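Local coordinates for protein fibrillarin-like rRNA/tRNA 2'-O-methyltransferase (Aeropyrum pernix, PDB 4DF3) that probably methylates ribose 2'-hydroxyls of rRNA and tRNA with S-adenosylmethionine as methyl donor, at sites chosen by a guide RNA in box C/D ribonucleoprotein particles, at residues R38-R43 with E51-N56. The protein carries 2 engineered substitutions. Residues are numbered along the deposited sequence; the frame is centred on the assembly and turned at random.
Sequences RVYGER and EYREWN
Arg43 and Glu54 form a side-on salt bridge: NH2 of Arg43 meets OE2 of Glu54 at 2.7 Å in an almost straight bond (176°), while NE of Arg43 reaches OE1 of Glu54 at 3.2 Å from above the carboxylate plane. Beside it, the amide N of Glu54 donates to O of Arg43 at 2.9 Å, tying the loop just before strand 44-47 to strand 50-54, the other arm of that beta hairpin in fibrillarin's N-terminal antiparallel sheet. The second salt bridge joins Glu42 and Arg53. With CG set between the backbone N and the carbonyl carbon (chi1 62°) and the chain bent at chi2, the Glu42 carboxylate turns back over its own loop, where OE2 takes the amide N of Val39 at 2.7 Å and OE1 takes that of Tyr40. The same OE2 of buried Glu42 accepts NE of Arg53 at 3.0 Å, met on the anti side but well out of the carboxylate plane, with a weaker bond from NH2; carboxylate and guanidinium stand almost perpendicular (84°). NH1 of Arg53 pairs with Asp97 and NH2 bonds to Ser93, linking the sheet to helix 90-99, whose first residue, Thr90, binds S-adenosylmethionine. Farther out, the Tyr40 hydroxyl is hydrogen-bonded to His94, whose ring stacks on Trp55. NH2 of Arg53 lies 3.5 Å from CE2 of Tyr40 and 3.6 Å from CB of Val39.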
loop_
_atom_site.group_PDB
_atom_site.type_symbol
_atom_site.label_atom_id
_atom_site.label_comp_id
_atom_site.label_asym_id
_atom_site.label_seq_id
_atom_site.Cartn_x
_atom_site.Cartn_y
_atom_site.Cartn_z
ATOM N N ARG A 38 5.303 -17.034 4.462
ATOM C CA ARG A 38 5.872 -15.839 5.061
ATOM C C ARG A 38 6.642 -15.033 3.980
ATOM O O ARG A 38 7.587 -15.561 3.351
ATOM C CB ARG A 38 6.778 -16.296 6.229
ATOM C CG ARG A 38 7.634 -15.224 6.940
ATOM C CD ARG A 38 8.754 -15.833 7.825
ATOM N NE ARG A 38 8.399 -15.885 9.252
ATOM C CZ ARG A 38 7.875 -16.941 9.886
ATOM N NH1 ARG A 38 7.622 -18.081 9.240
ATOM N NH2 ARG A 38 7.601 -16.858 11.185
ATOM N N VAL A 39 6.269 -13.760 3.782
ATOM C CA VAL A 39 6.794 -12.930 2.656
ATOM C C VAL A 39 8.118 -12.175 2.903
ATOM O O VAL A 39 9.012 -12.166 2.040
ATOM C CB VAL A 39 5.693 -11.918 2.098
ATOM C CG1 VAL A 39 6.298 -10.841 1.184
ATOM C CG2 VAL A 39 4.563 -12.654 1.402
ATOM N N TYR A 40 8.242 -11.509 4.047
ATOM C CA TYR A 40 9.450 -10.721 4.344
ATOM C C TYR A 40 9.991 -10.935 5.767
ATOM O O TYR A 40 10.394 -9.975 6.459
ATOM C CB TYR A 40 9.178 -9.239 4.068
ATOM C CG TYR A 40 7.997 -8.653 4.801
ATOM C CD1 TYR A 40 8.196 -7.847 5.921
ATOM C CD2 TYR A 40 6.684 -8.833 4.337
ATOM C CE1 TYR A 40 7.112 -7.264 6.599
ATOM C CE2 TYR A 40 5.603 -8.274 5.003
ATOM C CZ TYR A 40 5.808 -7.494 6.131
ATOM O OH TYR A 40 4.748 -6.875 6.841
ATOM N N GLY A 41 10.002 -12.195 6.193
ATOM C CA GLY A 41 10.333 -12.538 7.566
ATOM C C GLY A 41 9.386 -11.892 8.567
ATOM O O GLY A 41 9.799 -11.593 9.717
ATOM N N GLU A 42 8.116 -11.667 8.174
ATOM C CA GLU A 42 7.196 -11.033 9.108
ATOM C C GLU A 42 6.882 -12.127 10.150
ATOM O O GLU A 42 7.099 -13.316 9.940
ATOM C CB GLU A 42 5.904 -10.458 8.452
ATOM C CG GLU A 42 4.999 -11.489 7.765
ATOM C CD GLU A 42 5.476 -12.006 6.397
ATOM O OE1 GLU A 42 6.618 -11.760 5.985
ATOM O OE2 GLU A 42 4.725 -12.704 5.723
ATOM N N ARG A 43 6.398 -11.707 11.280
ATOM C CA ARG A 43 6.047 -12.685 12.265
ATOM C C ARG A 43 4.623 -13.111 11.970
ATOM O O ARG A 43 3.870 -12.337 11.362
ATOM C CB ARG A 43 6.207 -12.070 13.633
ATOM C CG ARG A 43 7.640 -11.696 13.851
ATOM C CD ARG A 43 7.896 -11.231 15.199
ATOM N NE ARG A 43 6.995 -10.150 15.584
ATOM C CZ ARG A 43 6.874 -9.720 16.833
ATOM N NH1 ARG A 43 7.553 -10.300 17.823
ATOM N NH2 ARG A 43 6.055 -8.725 17.101
ATOM N N GLU A 51 -4.601 -17.967 10.888
ATOM C CA GLU A 51 -3.253 -17.462 10.844
ATOM C C GLU A 51 -3.280 -16.027 10.360
ATOM O O GLU A 51 -3.951 -15.701 9.344
ATOM C CB GLU A 51 -2.433 -18.229 9.818
ATOM C CG GLU A 51 -0.985 -17.982 9.931
ATOM C CD GLU A 51 -0.159 -18.935 9.110
ATOM O OE1 GLU A 51 0.078 -20.099 9.520
ATOM O OE2 GLU A 51 0.288 -18.471 8.053
ATOM N N TYR A 52 -2.507 -15.209 11.072
ATOM C CA TYR A 52 -2.392 -13.753 10.789
ATOM C C TYR A 52 -0.933 -13.446 10.552
ATOM O O TYR A 52 -0.038 -14.066 11.144
ATOM C CB TYR A 52 -2.914 -12.914 11.994
ATOM C CG TYR A 52 -4.393 -13.155 12.237
ATOM C CD1 TYR A 52 -5.334 -12.365 11.665
ATOM C CD2 TYR A 52 -4.826 -14.232 13.070
ATOM C CE1 TYR A 52 -6.741 -12.606 11.858
ATOM C CE2 TYR A 52 -6.220 -14.471 13.286
ATOM C CZ TYR A 52 -7.136 -13.659 12.705
ATOM O OH TYR A 52 -8.456 -13.893 12.913
ATOM N N ARG A 53 -0.689 -12.417 9.749
ATOM C CA ARG A 53 0.640 -12.022 9.394
ATOM C C ARG A 53 0.809 -10.610 9.999
ATOM O O ARG A 53 0.064 -9.705 9.633
ATOM C CB ARG A 53 0.784 -11.891 7.868
ATOM C CG ARG A 53 0.631 -13.181 7.012
ATOM C CD ARG A 53 0.656 -12.820 5.504
ATOM N NE ARG A 53 1.836 -12.147 5.161
ATOM C CZ ARG A 53 1.921 -11.013 4.480
ATOM N NH1 ARG A 53 0.852 -10.396 3.954
ATOM N NH2 ARG A 53 3.116 -10.576 4.236
ATOM N N GLU A 54 1.796 -10.429 10.871
ATOM C CA GLU A 54 2.080 -9.091 11.360
ATOM C C GLU A 54 2.344 -8.100 10.188
ATOM O O GLU A 54 3.073 -8.411 9.278
ATOM C CB GLU A 54 3.269 -9.102 12.330
ATOM C CG GLU A 54 3.557 -7.759 12.908
ATOM C CD GLU A 54 4.806 -7.828 13.839
ATOM O OE1 GLU A 54 5.890 -8.129 13.373
ATOM O OE2 GLU A 54 4.669 -7.688 15.056
ATOM N N TRP A 55 1.706 -6.935 10.249
ATOM C CA TRP A 55 1.888 -5.917 9.286
ATOM C C TRP A 55 2.785 -4.840 9.942
ATOM O O TRP A 55 2.299 -3.922 10.607
ATOM C CB TRP A 55 0.553 -5.343 8.855
ATOM C CG TRP A 55 0.615 -4.468 7.593
ATOM C CD1 TRP A 55 1.703 -4.212 6.832
ATOM C CD2 TRP A 55 -0.493 -3.846 6.948
ATOM N NE1 TRP A 55 1.346 -3.408 5.745
ATOM C CE2 TRP A 55 0.006 -3.166 5.811
ATOM C CE3 TRP A 55 -1.877 -3.804 7.231
ATOM C CZ2 TRP A 55 -0.799 -2.452 4.946
ATOM C CZ3 TRP A 55 -2.708 -3.055 6.374
ATOM C CH2 TRP A 55 -2.153 -2.366 5.245
ATOM N N ASN A 56 4.080 -4.935 9.680
ATOM C CA ASN A 56 5.042 -4.124 10.467
ATOM C C ASN A 56 5.145 -2.734 9.827
ATOM O O ASN A 56 5.578 -2.624 8.689
ATOM C CB ASN A 56 6.409 -4.806 10.315
ATOM C CG ASN A 56 7.518 -4.099 11.104
ATOM O OD1 ASN A 56 7.297 -3.050 11.755
ATOM N ND2 ASN A 56 8.712 -4.707 11.098
#